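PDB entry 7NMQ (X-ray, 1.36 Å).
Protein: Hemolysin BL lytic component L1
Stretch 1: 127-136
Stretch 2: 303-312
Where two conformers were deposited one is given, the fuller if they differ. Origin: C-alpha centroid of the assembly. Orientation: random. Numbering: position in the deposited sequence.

Stretch 1, residues 127-136: EVTDVIKMLQ
Stretch 2, residues 303-312: SLTNIQKQWN

V128 and L304 form the apolar centre of this contact, each a knob in a hole of the other helix. The side chain of V128 sits among L304, I307, Q308 and W311. That of L304 sits among V128, V131, I132 and L135. Both stretches are helical throughout, with phi near -64° and psi near -41°, and both helices continue at either end. They run nearly antiparallel, at 166°, with axes 9.4 Å apart at closest approach. The register is set by V128 and Q308, whose CA atoms are 6.0 Å apart.

V128 is a t rotamer. V128 CG1 lies 3.3 Å from L304 O and 3.9 Å from Q308 CB. V128 CG2 lies 4.1 Å from I307 CG2 and 4.3 Å from W311 CD1, meeting the indole obliquely. A short branched side chain suits this place, where the backbones come close.

L304 (m, t) packs against two turns of the partner helix. L304 CD1 is 3.8 Å from V131 CG1 and a tight 3.3 Å from L135 CD1. L304 CB is 3.9 Å from I132 CG1. V131 is t; I132, L135 and I307 are m, t. W311 has chi1 -77° and chi2 121°. V128, V131, L135, L304, I307 and W311 are all buried, as their apolar or, for W311, largely apolar side chains suit. The stretches together bury 377 Å².

Toward the edge, I132 CD1 lies 3.5 Å from T305 OG1 and 4.2 Å from Q308 OE1. T305 is m and points sideways. Q308 (t, t, chi3 66°) points toward stretch 1; its CB packs against V128 CG1 and its amide reaches out toward the exposed T129, also m and sideways. T129 OG1 and Q308 NE2 are 2.3 Å apart, a clash in the model that is not counted as a contact holding the stretches. No hydrogen bond links the stretches; apolar packing holds them together.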

# COMPACT_ATOMS: atom_id res chain seq x y z
N GLU A 127 17.96 4.20 -5.69
CA GLU A 127 17.29 4.31 -4.38
C GLU A 127 16.12 3.34 -4.33
O GLU A 127 15.91 2.73 -3.26
CB GLU A 127 16.82 5.72 -4.06
CG GLU A 127 17.96 6.66 -3.71
CD GLU A 127 17.55 7.93 -2.96
OE1 GLU A 127 16.38 8.00 -2.39
OE2 GLU A 127 18.39 8.84 -2.91
N VAL A 128 15.38 3.16 -5.42
CA VAL A 128 14.24 2.21 -5.39
C VAL A 128 14.79 0.82 -5.10
O VAL A 128 14.14 0.07 -4.36
CB VAL A 128 13.38 2.18 -6.66
CG1 VAL A 128 12.28 1.13 -6.57
CG2 VAL A 128 12.76 3.52 -6.92
N THR A 129 15.89 0.41 -5.71
CA THR A 129 16.50 -0.92 -5.46
C THR A 129 16.70 -1.12 -3.96
O THR A 129 16.39 -2.22 -3.45
CB THR A 129 17.84 -1.06 -6.19
OG1 THR A 129 17.46 -1.09 -7.56
CG2 THR A 129 18.60 -2.30 -5.76
N ASP A 130 17.17 -0.09 -3.26
CA ASP A 130 17.42 -0.18 -1.80
C ASP A 130 16.10 -0.36 -1.04
O ASP A 130 16.04 -1.12 -0.06
CB ASP A 130 18.16 1.05 -1.28
CG ASP A 130 19.57 1.15 -1.86
OD1 ASP A 130 20.08 0.12 -2.41
OD2 ASP A 130 20.14 2.25 -1.77
N VAL A 131 15.07 0.33 -1.47
CA VAL A 131 13.76 0.24 -0.81
C VAL A 131 13.21 -1.15 -1.06
O VAL A 131 12.68 -1.77 -0.13
CB VAL A 131 12.80 1.33 -1.29
CG1 VAL A 131 11.41 1.14 -0.70
CG2 VAL A 131 13.34 2.71 -0.98
N ILE A 132 13.31 -1.65 -2.26
CA ILE A 132 12.85 -3.03 -2.53
C ILE A 132 13.62 -4.01 -1.63
O ILE A 132 12.95 -4.96 -1.15
CB ILE A 132 12.95 -3.34 -4.03
CG1 ILE A 132 12.03 -2.43 -4.86
CG2 ILE A 132 12.75 -4.83 -4.25
CD1 ILE A 132 12.26 -2.52 -6.34
N LYS A 133 14.92 -3.84 -1.42
CA LYS A 133 15.67 -4.82 -0.57
C LYS A 133 15.10 -4.75 0.86
O LYS A 133 14.91 -5.84 1.48
CB LYS A 133 17.18 -4.55 -0.61
CG LYS A 133 18.05 -5.43 0.29
CD LYS A 133 17.65 -6.91 0.44
CE LYS A 133 18.66 -7.78 1.16
NZ LYS A 133 19.23 -7.14 2.37
N MET A 134 14.91 -3.54 1.39
CA MET A 134 14.32 -3.34 2.73
C MET A 134 12.95 -4.03 2.80
O MET A 134 12.68 -4.76 3.79
CB MET A 134 14.26 -1.84 3.06
CG MET A 134 13.63 -1.45 4.34
SD MET A 134 11.81 -1.58 4.38
CE MET A 134 11.41 -0.33 3.18
N LEU A 135 12.13 -3.90 1.75
CA LEU A 135 10.80 -4.54 1.78
C LEU A 135 10.90 -6.05 1.69
O LEU A 135 10.04 -6.73 2.31
CB LEU A 135 9.90 -4.01 0.68
CG LEU A 135 9.46 -2.58 0.87
CD1 LEU A 135 8.69 -2.13 -0.36
CD2 LEU A 135 8.62 -2.40 2.13
N GLN A 136 11.85 -6.58 0.94
CA GLN A 136 12.01 -8.04 0.83
C GLN A 136 12.39 -8.58 2.20
O GLN A 136 11.79 -9.60 2.59
CB GLN A 136 13.03 -8.40 -0.25
CG GLN A 136 12.98 -9.89 -0.55
CD GLN A 136 11.57 -10.32 -0.89
OE1 GLN A 136 10.93 -11.12 -0.19
NE2 GLN A 136 11.07 -9.78 -1.98
N SER A 303 4.92 -3.01 -7.31
CA SER A 303 4.64 -1.63 -7.76
C SER A 303 5.91 -0.78 -7.70
O SER A 303 6.09 0.13 -8.56
CB SER A 303 3.51 -1.03 -6.98
OG SER A 303 2.32 -1.72 -7.28
N LEU A 304 6.80 -1.02 -6.75
CA LEU A 304 8.08 -0.30 -6.71
C LEU A 304 9.00 -0.80 -7.82
O LEU A 304 9.78 0.00 -8.34
CB LEU A 304 8.70 -0.49 -5.34
CG LEU A 304 8.08 0.35 -4.25
CD1 LEU A 304 8.66 -0.07 -2.95
CD2 LEU A 304 8.31 1.80 -4.47
N THR A 305 8.96 -2.09 -8.14
CA THR A 305 9.72 -2.65 -9.28
C THR A 305 9.27 -1.93 -10.55
O THR A 305 10.13 -1.58 -11.38
CB THR A 305 9.56 -4.17 -9.34
OG1 THR A 305 10.14 -4.71 -8.14
CG2 THR A 305 10.25 -4.78 -10.53
N ASN A 306 7.99 -1.64 -10.67
CA ASN A 306 7.47 -0.93 -11.86
C ASN A 306 8.02 0.50 -11.86
O ASN A 306 8.45 0.98 -12.90
CB ASN A 306 5.95 -0.94 -11.92
CG ASN A 306 5.44 -0.39 -13.22
OD1 ASN A 306 5.92 -0.76 -14.30
ND2 ASN A 306 4.54 0.57 -13.13
N ILE A 307 8.06 1.16 -10.70
CA ILE A 307 8.63 2.53 -10.59
C ILE A 307 10.08 2.47 -11.02
O ILE A 307 10.53 3.35 -11.81
CB ILE A 307 8.46 3.13 -9.19
CG1 ILE A 307 6.98 3.41 -8.93
CG2 ILE A 307 9.32 4.37 -8.96
CD1 ILE A 307 6.65 3.91 -7.54
N GLN A 308 10.83 1.48 -10.56
CA GLN A 308 12.25 1.34 -10.97
C GLN A 308 12.36 1.20 -12.50
O GLN A 308 13.21 1.89 -13.10
CB GLN A 308 12.87 0.14 -10.27
CG GLN A 308 14.29 -0.05 -10.79
CD GLN A 308 15.03 -0.96 -9.89
OE1 GLN A 308 14.70 -2.13 -9.79
NE2 GLN A 308 16.01 -0.39 -9.19
N LYS A 309 11.55 0.36 -13.11
CA LYS A 309 11.51 0.17 -14.57
C LYS A 309 11.24 1.51 -15.25
O LYS A 309 11.91 1.80 -16.27
CB LYS A 309 10.46 -0.86 -14.96
CG LYS A 309 10.27 -1.09 -16.45
CD LYS A 309 9.43 -2.32 -16.78
CE LYS A 309 8.08 -2.31 -16.11
NZ LYS A 309 7.36 -1.05 -16.39
N GLN A 310 10.33 2.32 -14.72
CA GLN A 310 9.97 3.62 -15.36
C GLN A 310 11.17 4.56 -15.27
O GLN A 310 11.45 5.25 -16.29
CB GLN A 310 8.77 4.30 -14.75
CG GLN A 310 7.53 3.43 -14.79
CD GLN A 310 7.12 2.93 -16.15
OE1 GLN A 310 7.29 3.57 -17.19
NE2 GLN A 310 6.48 1.77 -16.12
N TRP A 311 11.88 4.58 -14.14
CA TRP A 311 13.09 5.45 -14.08
C TRP A 311 14.14 4.96 -15.08
O TRP A 311 14.79 5.79 -15.72
CB TRP A 311 13.68 5.49 -12.67
CG TRP A 311 12.97 6.33 -11.67
CD1 TRP A 311 12.45 5.86 -10.50
CD2 TRP A 311 12.71 7.74 -11.71
NE1 TRP A 311 11.91 6.90 -9.79
CE2 TRP A 311 12.07 8.08 -10.50
CE3 TRP A 311 12.98 8.78 -12.60
CZ2 TRP A 311 11.67 9.37 -10.20
CZ3 TRP A 311 12.62 10.06 -12.29
CH2 TRP A 311 11.97 10.37 -11.09
N ASN A 312 14.33 3.66 -15.17
CA ASN A 312 15.33 3.12 -16.11
C ASN A 312 14.96 3.46 -17.56
O ASN A 312 15.85 3.86 -18.32
CB ASN A 312 15.50 1.63 -15.91
CG ASN A 312 16.15 1.33 -14.58
OD1 ASN A 312 16.79 2.17 -13.97
ND2 ASN A 312 16.03 0.09 -14.17